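Long-range contacts in 15-O-acetyltransferase (Fusarium sporotrichioides, PDB 3FOT), which transfers an acetyl group to the 15-hydroxyl of trichothecene intermediates in the fungal pathway that leads to mycotoxins such as T-2 toxin: residues 92-97 and 106-111; 122-127 and 153-158; 194-199 and 443-448; 460-465 and 481-486. One frame throughout, in Å; residues are numbered along the deposited sequence.

Contact 1 (92-97 and 106-111); sequences CACTVS and ITYESP
T95 and T107 form a hydrogen-bonded pair of an antiparallel beta hairpin. T95 N donates to T107 O and T107 N to T95 O, both over 2.9 Å, and V96 with I106 follows as a non-hydrogen-bonded pair. T107 O also receives the CA-H of C94, with C94 CA at 3.2 Å.

Apolar packing is centred on C94. Its sulfur stands anti to the carbonyl carbon (chi1 -67°), and the side chain lies against both I106 and Y108: C94 CB is 3.9 Å from I106 CG2, and C94 SG is 3.9 Å from Y108 CB. The sulfur approaches the Y108 ring obliquely, 5.2 Å from its centroid, in a sulfur-aromatic contact. A93 reaches the same ring at its edge, its CB 4.0 Å from Y108 CE1. On the face of the hairpin that carries the threonines, T95 OG1 meets T107 CB at 3.7 Å, the two side chains crossing obliquely.

Two waters extend the pairing. One donates to A93 O and accepts from E109 N, joining the backbones past the last direct bond. The other links S97 OG and T107 OG1 on the threonine face.

Strand 95-97 is an edge strand, within this chain, of a four-stranded antiparallel sheet, and strand 105-109 lies between it and strand 28-32, where I106 pairs with R31 and Y108 with V29. Around C94 and Y108, Y108 OH is hydrogen-bonded to E225 and to R86 of helix 71-88, C94 packs on F188, and A93 rests on W120 of helix 114-124.

Contact 2 (122-127 and 153-158); sequences RGCIHV and PSKSIE. With SO4 (sulfate ion), chain J.
C124 and E158 bring the two backbones closest, with 4.6 Å between their CA atoms. Here helix 114-124 gives way to strand 125-129, while the other segment is irregular until it enters strand 158-163. C124 O receives the CA-H of E158, the CA lying 3.3 Å away. I157 O in turn faces C124 SG at 3.5 Å.

K155 crosses toward the helix end as a fully extended chain, every torsion beyond CG being anti, and K155 NZ comes to 2.8 Å from G123 O. K155 NZ donates to a water that is hydrogen-bonded to H126 NE2 at 2.8 Å. The same water donates to E158 OE1, at a modelled separation too short to be relied on. Lysine, histidine and glutamate thus converge on one solvent molecule. The imidazole and carboxylate planes stand 87° apart.

At the other nitrogen of the ring a sulfate ion, probably from the crystallisation liquor, lies by the edge: H126 ND1 donates to its O4 at 3.0 Å and to its O3 at 3.2 Å, and V127 N donates to its O1 at 2.9 Å.

H126 also meets the ring of F160. Backbone bonds join C124 and H126 with L159, and H126 with L161; strand 125-129 is the parallel edge partner of strand 158-163, the two connected through helix 134-147 in a beta-alpha-beta unit, and C124 packs on L82 of helix 71-88.

Contact 3 (194-199 and 443-448); sequences CRKFVG and ERFIPH
F445 fits against R195 and K196 on one side of helix 191-205. Its CG is anti to the carbonyl carbon (chi1 -48°), beside the backbone N. F445 CE2 lies over one face of the R195 guanidinium, offset toward the rim and 3.8 Å from R195 CZ, with the two planes 69° apart. The R195 chain bends at chi3 (-76°), and its head is fixed by bonds from NE to G191 O and from NH1 to D439 O and by a cation-pi contact with F467. K196 contributes its CG, 3.5 Å from F445 CD1 and oblique to the ring.

R444 folds back over F445: its CB stands above the centre of one ring face, and F445 CZ sits over the centre of its guanidinium. The two arginines come within 4.5 Å, R195 NH2 to R444 NH2, a like-charge approach; R444 NE is held by I441 O.

I446 CG1 is 3.4 Å from R195 O, and I446 CD1 meets V198 CG1 at 4.0 Å. G199, lacking a side chain, lets F445 O approach its CA to 3.3 Å in a CA-H...O contact, while P447 CD packs alongside. Within the loop H448 NE2 donates to E443 OE2 over 2.8 Å, almost straight and in the ring plane, E443 OE2 accepting through its anti lone pair.

The loop carries the chain from strand 435-441 of one mixed sheet to strand 449-452 of another. The helix it covers follows directly on the HXXXD signature of the BAHD acyltransferase fold, to which this two-sheet architecture belongs.

Contact 4 (460-465 and 481-486); sequences LSVESI and DSWRDA
I465 and V462 meet the indole of W483 in two different ways. I465 CD1 stands almost straight above the six-membered ring, 3.4 Å from its centroid, in a CH-pi contact. R484 CG covers the opposite face, toward the rim. V462 CG1 touches W483 CZ2 at 3.7 Å, the two side chains crossing at about a right angle. W483 CG is anti to the backbone N (chi1 -178°).

V462 O collects three donors. W483 NE1 reaches it over 3.0 Å; the oxygen lies in the indole plane, though the donor stands 47° above the carbonyl plane. R484 grips the same atom side-on, with NE at 3.0 Å and NH1 at 3.1 Å, the oxygen again in the plane of the guanidinium. This arginine opens the central pair of a type I' turn from W483 to A486.

The two strands run nearly antiparallel but belong to different sheets, so they are joined by side chain-to-backbone bonds and side-chain packing, not by backbone pairing. E463 and S464 form a classic beta bulge opposite S58 of strand 53-61, and E463 is salt-bridged to R60; the ring of H448 meets W483 edge-to-face.

Overall arrangement
The four contacts follow one another along the chain without nesting. Contacts 1 and 2 have centres about 13 Å apart and pack directly, V96 CG1 lying 3.7 Å from P153 CB. F197, pointing away from the loop of contact 3, touches both: its CZ is 3.3 Å from C92 CB and its CD2 is 3.7 Å from I157 CD1. Contacts 3 and 4, centres about 11 Å apart, share polar links, with probable hydrogen bonds between E443 OE2 and R484 N at 2.6 Å and between H448 O and V462 N. Contact 1 is the farthest from contact 4, about 31 Å between centres. All four lie away from H414, which binds 15-deacetylcalonectrin.

Contact 1 (92-97 and 106-111)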
# COMPACT_ATOMS: atom_id res chain seq x y z
N CYS A 92 2.12 -15.03 -0.49
CA CYS A 92 3.19 -14.73 -1.45
C CYS A 92 3.24 -15.66 -2.68
O CYS A 92 3.96 -15.37 -3.65
CB CYS A 92 4.55 -14.72 -0.73
SG CYS A 92 5.03 -16.37 -0.14
N ALA A 93 2.46 -16.76 -2.65
CA ALA A 93 2.34 -17.61 -3.84
C ALA A 93 0.92 -17.91 -4.30
O ALA A 93 0.70 -18.85 -5.10
CB ALA A 93 3.11 -18.93 -3.63
N CYS A 94 -0.05 -17.13 -3.82
CA CYS A 94 -1.41 -17.24 -4.34
C CYS A 94 -1.41 -16.76 -5.80
O CYS A 94 -0.53 -15.97 -6.21
CB CYS A 94 -2.41 -16.44 -3.50
SG CYS A 94 -2.66 -17.09 -1.83
N THR A 95 -2.38 -17.24 -6.58
CA THR A 95 -2.50 -16.89 -7.97
C THR A 95 -3.94 -16.41 -8.23
O THR A 95 -4.83 -16.64 -7.41
CB THR A 95 -2.20 -18.11 -8.87
OG1 THR A 95 -3.04 -19.21 -8.48
CG2 THR A 95 -0.74 -18.52 -8.73
N VAL A 96 -4.16 -15.79 -9.38
CA VAL A 96 -5.44 -15.22 -9.67
C VAL A 96 -6.02 -15.82 -10.94
O VAL A 96 -5.28 -16.11 -11.89
CB VAL A 96 -5.35 -13.68 -9.84
CG1 VAL A 96 -4.48 -13.28 -11.01
CG2 VAL A 96 -6.76 -13.08 -10.01
N SER A 97 -7.33 -15.99 -10.93
CA SER A 97 -8.07 -16.36 -12.14
C SER A 97 -9.41 -15.66 -12.15
O SER A 97 -9.83 -15.07 -11.13
CB SER A 97 -8.31 -17.88 -12.22
OG SER A 97 -9.07 -18.38 -11.14
N ILE A 106 -9.11 -16.21 -5.99
CA ILE A 106 -7.77 -16.36 -5.44
C ILE A 106 -7.52 -17.83 -5.13
O ILE A 106 -8.29 -18.46 -4.40
CB ILE A 106 -7.59 -15.54 -4.12
CG1 ILE A 106 -7.67 -14.04 -4.44
CG2 ILE A 106 -6.27 -15.92 -3.40
CD1 ILE A 106 -7.78 -13.11 -3.23
N THR A 107 -6.43 -18.36 -5.68
CA THR A 107 -6.13 -19.78 -5.47
C THR A 107 -4.78 -19.94 -4.75
O THR A 107 -3.85 -19.18 -5.03
CB THR A 107 -6.11 -20.52 -6.81
OG1 THR A 107 -7.44 -20.50 -7.38
CG2 THR A 107 -5.67 -21.97 -6.65
N TYR A 108 -4.70 -20.90 -3.82
CA TYR A 108 -3.42 -21.31 -3.28
C TYR A 108 -3.23 -22.82 -3.45
O TYR A 108 -4.15 -23.60 -3.14
CB TYR A 108 -3.24 -20.94 -1.79
CG TYR A 108 -1.87 -21.39 -1.33
CD1 TYR A 108 -0.74 -20.67 -1.72
CD2 TYR A 108 -1.70 -22.58 -0.61
CE1 TYR A 108 0.54 -21.09 -1.39
CE2 TYR A 108 -0.41 -23.03 -0.26
CZ TYR A 108 0.70 -22.27 -0.66
OH TYR A 108 1.96 -22.68 -0.33
N GLU A 109 -2.06 -23.22 -3.93
CA GLU A 109 -1.73 -24.65 -4.01
C GLU A 109 -0.35 -24.90 -3.39
O GLU A 109 0.63 -24.22 -3.72
CB GLU A 109 -1.79 -25.14 -5.46
CG GLU A 109 -1.41 -26.62 -5.66
CD GLU A 109 -1.39 -27.03 -7.12
OE1 GLU A 109 -1.23 -26.18 -8.03
OE2 GLU A 109 -1.54 -28.25 -7.37
N SER A 110 -0.28 -25.86 -2.48
CA SER A 110 1.03 -26.28 -1.93
C SER A 110 1.95 -26.77 -3.04
O SER A 110 1.48 -27.37 -4.01
CB SER A 110 0.86 -27.40 -0.94
OG SER A 110 0.42 -26.93 0.28
N PRO A 111 3.27 -26.53 -2.91
CA PRO A 111 4.21 -27.09 -3.90
C PRO A 111 4.08 -28.61 -3.97
O PRO A 111 3.93 -29.27 -2.94
CB PRO A 111 5.59 -26.69 -3.35
CG PRO A 111 5.30 -25.43 -2.53
CD PRO A 111 3.96 -25.70 -1.90
O HOH W 1 -0.27 -21.38 -5.38
O HOH W 2 -7.43 -18.40 -9.03

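Contact 2 (122-127 and 153-158)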
# COMPACT_ATOMS: atom_id res chain seq x y z
N ARG A 122 13.27 -19.44 -6.71
CA ARG A 122 14.29 -18.96 -7.65
C ARG A 122 13.69 -18.04 -8.71
O ARG A 122 14.28 -17.00 -9.09
CB ARG A 122 14.99 -20.17 -8.27
CG ARG A 122 16.02 -19.86 -9.34
CD ARG A 122 16.52 -21.16 -10.00
NE ARG A 122 16.68 -22.21 -9.00
CZ ARG A 122 16.04 -23.38 -9.05
NH1 ARG A 122 15.23 -23.65 -10.08
NH2 ARG A 122 16.24 -24.27 -8.09
N GLY A 123 12.48 -18.39 -9.18
CA GLY A 123 11.76 -17.61 -10.18
C GLY A 123 11.31 -16.23 -9.73
O GLY A 123 11.00 -15.38 -10.57
N CYS A 124 11.26 -16.02 -8.40
CA CYS A 124 10.79 -14.76 -7.84
C CYS A 124 11.89 -13.78 -7.44
O CYS A 124 11.58 -12.65 -7.05
CB CYS A 124 9.95 -15.02 -6.59
SG CYS A 124 8.40 -15.86 -6.90
N ILE A 125 13.15 -14.20 -7.51
CA ILE A 125 14.23 -13.34 -7.04
C ILE A 125 15.18 -13.10 -8.20
O ILE A 125 15.66 -14.05 -8.81
CB ILE A 125 15.04 -13.98 -5.88
CG1 ILE A 125 14.13 -14.48 -4.74
CG2 ILE A 125 16.12 -13.02 -5.37
CD1 ILE A 125 13.43 -13.41 -3.97
N HIS A 126 15.42 -11.82 -8.49
CA HIS A 126 16.21 -11.41 -9.66
C HIS A 126 17.31 -10.45 -9.24
O HIS A 126 17.15 -9.70 -8.29
CB HIS A 126 15.27 -10.72 -10.64
CG HIS A 126 14.08 -11.55 -10.97
ND1 HIS A 126 14.18 -12.70 -11.73
CD2 HIS A 126 12.79 -11.46 -10.58
CE1 HIS A 126 12.98 -13.26 -11.82
NE2 HIS A 126 12.12 -12.53 -11.14
N VAL A 127 18.41 -10.46 -9.98
CA VAL A 127 19.49 -9.53 -9.67
C VAL A 127 19.99 -8.80 -10.92
O VAL A 127 19.87 -9.32 -12.06
CB VAL A 127 20.70 -10.22 -8.99
CG1 VAL A 127 20.27 -11.04 -7.79
CG2 VAL A 127 21.48 -11.07 -9.99
N PRO A 153 -1.39 -10.95 -15.50
CA PRO A 153 -1.35 -10.46 -14.08
C PRO A 153 -0.00 -10.69 -13.44
O PRO A 153 0.65 -11.69 -13.69
CB PRO A 153 -2.39 -11.30 -13.34
CG PRO A 153 -2.92 -12.28 -14.32
CD PRO A 153 -2.39 -12.01 -15.68
N SER A 154 0.41 -9.75 -12.60
CA SER A 154 1.66 -9.89 -11.87
C SER A 154 1.64 -11.01 -10.84
O SER A 154 0.60 -11.38 -10.27
CB SER A 154 2.01 -8.56 -11.20
OG SER A 154 2.12 -7.57 -12.22
N LYS A 155 2.83 -11.55 -10.58
CA LYS A 155 3.00 -12.49 -9.48
C LYS A 155 2.63 -11.85 -8.13
O LYS A 155 2.69 -10.64 -7.95
CB LYS A 155 4.45 -12.93 -9.42
CG LYS A 155 4.88 -13.85 -10.55
CD LYS A 155 6.29 -14.33 -10.23
CE LYS A 155 6.88 -15.08 -11.41
NZ LYS A 155 8.22 -15.57 -11.05
N SER A 156 2.27 -12.67 -7.15
CA SER A 156 1.97 -12.11 -5.84
C SER A 156 3.15 -11.30 -5.29
O SER A 156 2.95 -10.21 -4.72
CB SER A 156 1.58 -13.21 -4.84
OG SER A 156 1.41 -12.63 -3.55
N ILE A 157 4.37 -11.82 -5.45
CA ILE A 157 5.55 -11.02 -5.09
C ILE A 157 6.80 -11.49 -5.84
O ILE A 157 7.00 -12.70 -6.09
CB ILE A 157 5.80 -10.97 -3.55
CG1 ILE A 157 6.75 -9.81 -3.21
CG2 ILE A 157 6.30 -12.32 -3.03
CD1 ILE A 157 6.91 -9.58 -1.69
N GLU A 158 7.58 -10.50 -6.26
CA GLU A 158 8.91 -10.75 -6.78
C GLU A 158 9.85 -9.69 -6.21
O GLU A 158 9.40 -8.62 -5.81
CB GLU A 158 8.91 -10.74 -8.32
CG GLU A 158 8.43 -9.45 -9.00
CD GLU A 158 8.42 -9.55 -10.52
OE1 GLU A 158 8.89 -10.59 -11.06
OE2 GLU A 158 8.00 -8.55 -11.18
S SO4 J . 17.62 -13.50 -12.70
O1 SO4 J . 18.53 -12.80 -11.75
O2 SO4 J . 18.45 -14.15 -13.73
O3 SO4 J . 16.77 -14.49 -12.05
O4 SO4 J . 16.72 -12.55 -13.37
O HOH W 3 9.39 -12.98 -11.05

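Contact 3 (194-199 and 443-448)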
# COMPACT_ATOMS: atom_id res chain seq x y z
N CYS A 194 1.74 -6.29 2.82
CA CYS A 194 2.90 -6.38 1.94
C CYS A 194 4.14 -5.88 2.70
O CYS A 194 5.20 -6.52 2.67
CB CYS A 194 2.69 -5.57 0.65
SG CYS A 194 3.84 -6.06 -0.64
N ARG A 195 4.03 -4.76 3.41
CA ARG A 195 5.18 -4.31 4.22
C ARG A 195 5.54 -5.28 5.34
O ARG A 195 6.72 -5.48 5.62
CB ARG A 195 4.93 -2.91 4.78
CG ARG A 195 4.98 -1.89 3.65
CD ARG A 195 4.66 -0.52 4.16
NE ARG A 195 3.23 -0.35 4.41
CZ ARG A 195 2.72 0.62 5.15
NH1 ARG A 195 3.52 1.50 5.74
NH2 ARG A 195 1.40 0.68 5.33
N LYS A 196 4.53 -5.87 5.99
CA LYS A 196 4.80 -6.89 7.02
C LYS A 196 5.62 -8.03 6.39
O LYS A 196 6.56 -8.54 6.97
CB LYS A 196 3.50 -7.45 7.60
CG LYS A 196 2.83 -6.49 8.61
CD LYS A 196 1.41 -6.93 9.02
CE LYS A 196 1.40 -8.23 9.84
NZ LYS A 196 2.04 -8.11 11.20
N PHE A 197 5.25 -8.40 5.17
CA PHE A 197 5.94 -9.50 4.51
C PHE A 197 7.40 -9.14 4.15
O PHE A 197 8.30 -9.96 4.30
CB PHE A 197 5.16 -9.96 3.27
CG PHE A 197 5.68 -11.23 2.69
CD1 PHE A 197 5.29 -12.47 3.20
CD2 PHE A 197 6.59 -11.19 1.63
CE1 PHE A 197 5.80 -13.67 2.66
CE2 PHE A 197 7.07 -12.35 1.06
CZ PHE A 197 6.68 -13.61 1.57
N VAL A 198 7.63 -7.90 3.72
CA VAL A 198 9.01 -7.40 3.50
C VAL A 198 9.80 -7.54 4.83
O VAL A 198 10.93 -8.04 4.86
CB VAL A 198 9.00 -5.95 3.01
CG1 VAL A 198 10.40 -5.34 3.01
CG2 VAL A 198 8.40 -5.90 1.58
N GLY A 199 9.17 -7.11 5.92
CA GLY A 199 9.80 -7.22 7.26
C GLY A 199 10.17 -8.66 7.59
O GLY A 199 11.27 -8.94 8.13
N GLU A 443 8.29 1.52 10.77
CA GLU A 443 8.92 0.71 11.83
C GLU A 443 7.97 -0.34 12.42
O GLU A 443 8.43 -1.32 13.05
CB GLU A 443 9.46 1.62 12.95
CG GLU A 443 10.85 2.20 12.63
CD GLU A 443 10.82 3.52 11.84
OE1 GLU A 443 9.74 3.96 11.37
OE2 GLU A 443 11.90 4.13 11.73
N ARG A 444 6.67 -0.12 12.26
CA ARG A 444 5.68 -1.10 12.66
C ARG A 444 5.92 -2.43 11.97
O ARG A 444 5.59 -3.47 12.52
CB ARG A 444 4.25 -0.61 12.35
CG ARG A 444 3.84 0.65 13.10
CD ARG A 444 2.35 0.93 12.86
NE ARG A 444 2.15 1.45 11.51
CZ ARG A 444 1.00 1.42 10.83
NH1 ARG A 444 -0.09 0.86 11.34
NH2 ARG A 444 0.97 1.93 9.60
N PHE A 445 6.49 -2.40 10.77
CA PHE A 445 6.51 -3.57 9.90
C PHE A 445 7.88 -4.05 9.44
O PHE A 445 8.04 -5.23 9.17
CB PHE A 445 5.68 -3.27 8.65
CG PHE A 445 4.35 -2.67 8.96
CD1 PHE A 445 3.47 -3.30 9.82
CD2 PHE A 445 3.98 -1.45 8.38
CE1 PHE A 445 2.23 -2.75 10.11
CE2 PHE A 445 2.73 -0.88 8.67
CZ PHE A 445 1.86 -1.54 9.54
N ILE A 446 8.83 -3.13 9.32
CA ILE A 446 10.13 -3.44 8.66
C ILE A 446 11.24 -3.05 9.62
O ILE A 446 11.21 -1.96 10.19
CB ILE A 446 10.26 -2.68 7.32
CG1 ILE A 446 9.16 -3.16 6.36
CG2 ILE A 446 11.65 -2.82 6.69
CD1 ILE A 446 8.97 -2.28 5.13
N PRO A 447 12.25 -3.92 9.79
CA PRO A 447 13.32 -3.56 10.72
C PRO A 447 14.32 -2.55 10.17
O PRO A 447 14.51 -2.42 8.96
CB PRO A 447 14.03 -4.90 10.97
CG PRO A 447 13.81 -5.69 9.71
CD PRO A 447 12.46 -5.24 9.16
N HIS A 448 15.00 -1.83 11.07
CA HIS A 448 16.05 -0.90 10.62
C HIS A 448 17.27 -1.60 10.01
O HIS A 448 18.01 -0.98 9.20
CB HIS A 448 16.55 -0.07 11.79
CG HIS A 448 15.66 1.07 12.15
ND1 HIS A 448 15.92 1.87 13.25
CD2 HIS A 448 14.53 1.54 11.59
CE1 HIS A 448 14.99 2.82 13.32
NE2 HIS A 448 14.13 2.63 12.33
O HOH W 4 6.93 -7.81 9.69

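Contact 4 (460-465 and 481-486)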
# COMPACT_ATOMS: atom_id res chain seq x y z
N LEU A 460 23.05 -5.34 6.73
CA LEU A 460 22.55 -4.32 5.80
C LEU A 460 21.68 -3.33 6.55
O LEU A 460 20.81 -3.72 7.30
CB LEU A 460 21.77 -4.96 4.63
CG LEU A 460 22.67 -5.75 3.66
CD1 LEU A 460 21.82 -6.81 2.92
CD2 LEU A 460 23.31 -4.83 2.67
N SER A 461 21.96 -2.05 6.36
CA SER A 461 21.14 -1.00 6.99
C SER A 461 20.01 -0.66 6.05
O SER A 461 20.26 -0.45 4.85
CB SER A 461 21.98 0.26 7.21
OG SER A 461 21.18 1.20 7.91
N VAL A 462 18.78 -0.62 6.56
CA VAL A 462 17.65 -0.25 5.70
C VAL A 462 17.52 1.27 5.79
O VAL A 462 17.00 1.79 6.79
CB VAL A 462 16.32 -0.95 6.10
CG1 VAL A 462 15.21 -0.61 5.11
CG2 VAL A 462 16.50 -2.49 6.17
N GLU A 463 17.99 1.96 4.75
CA GLU A 463 18.15 3.43 4.81
C GLU A 463 16.88 4.17 4.45
O GLU A 463 16.52 5.15 5.11
CB GLU A 463 19.29 3.91 3.92
CG GLU A 463 20.61 3.32 4.36
CD GLU A 463 21.78 4.19 4.02
OE1 GLU A 463 21.80 4.78 2.92
OE2 GLU A 463 22.69 4.27 4.88
N SER A 464 16.22 3.70 3.40
CA SER A 464 15.03 4.41 2.90
C SER A 464 14.01 3.42 2.38
O SER A 464 14.36 2.33 1.88
CB SER A 464 15.41 5.42 1.81
OG SER A 464 15.86 4.75 0.65
N ILE A 465 12.75 3.79 2.53
CA ILE A 465 11.64 2.97 2.09
C ILE A 465 10.69 3.88 1.33
O ILE A 465 10.25 4.91 1.85
CB ILE A 465 10.90 2.28 3.27
CG1 ILE A 465 11.86 1.42 4.11
CG2 ILE A 465 9.68 1.46 2.75
CD1 ILE A 465 11.23 0.79 5.37
N ASP A 481 4.13 8.36 4.55
CA ASP A 481 4.59 7.44 5.59
C ASP A 481 5.79 7.99 6.33
O ASP A 481 6.14 9.16 6.15
CB ASP A 481 4.76 6.00 5.11
CG ASP A 481 5.71 5.88 3.97
OD1 ASP A 481 6.47 6.84 3.72
OD2 ASP A 481 5.68 4.77 3.36
N SER A 482 6.41 7.16 7.15
CA SER A 482 7.49 7.60 7.99
C SER A 482 8.52 6.50 8.11
O SER A 482 8.17 5.33 8.19
CB SER A 482 6.97 7.93 9.38
OG SER A 482 8.05 8.43 10.17
N TRP A 483 9.79 6.90 8.13
CA TRP A 483 10.87 5.95 8.43
C TRP A 483 12.00 6.69 9.11
O TRP A 483 12.37 7.77 8.66
CB TRP A 483 11.35 5.37 7.14
CG TRP A 483 12.43 4.35 7.21
CD1 TRP A 483 13.67 4.44 6.66
CD2 TRP A 483 12.35 3.06 7.81
NE1 TRP A 483 14.39 3.28 6.91
CE2 TRP A 483 13.60 2.42 7.61
CE3 TRP A 483 11.34 2.38 8.52
CZ2 TRP A 483 13.86 1.12 8.07
CZ3 TRP A 483 11.62 1.08 8.99
CH2 TRP A 483 12.87 0.47 8.75
N ARG A 484 12.52 6.14 10.22
CA ARG A 484 13.65 6.78 10.94
C ARG A 484 13.31 8.24 11.27
O ARG A 484 14.16 9.16 11.15
CB ARG A 484 14.95 6.70 10.15
CG ARG A 484 15.42 5.25 9.98
CD ARG A 484 16.63 5.22 9.09
NE ARG A 484 17.14 3.86 8.94
CZ ARG A 484 17.98 3.26 9.79
NH1 ARG A 484 18.39 2.02 9.54
NH2 ARG A 484 18.44 3.90 10.88
N ASP A 485 12.06 8.42 11.71
CA ASP A 485 11.48 9.71 12.16
C ASP A 485 11.36 10.77 11.06
O ASP A 485 11.13 11.94 11.37
CB ASP A 485 12.27 10.32 13.32
CG ASP A 485 12.01 9.62 14.63
OD1 ASP A 485 10.86 9.21 14.90
OD2 ASP A 485 12.98 9.52 15.39
N ALA A 486 11.51 10.37 9.81
CA ALA A 486 11.34 11.29 8.69
C ALA A 486 10.09 10.92 7.92
O ALA A 486 9.93 9.76 7.52
CB ALA A 486 12.56 11.27 7.78
O HOH W 5 9.20 5.88 4.41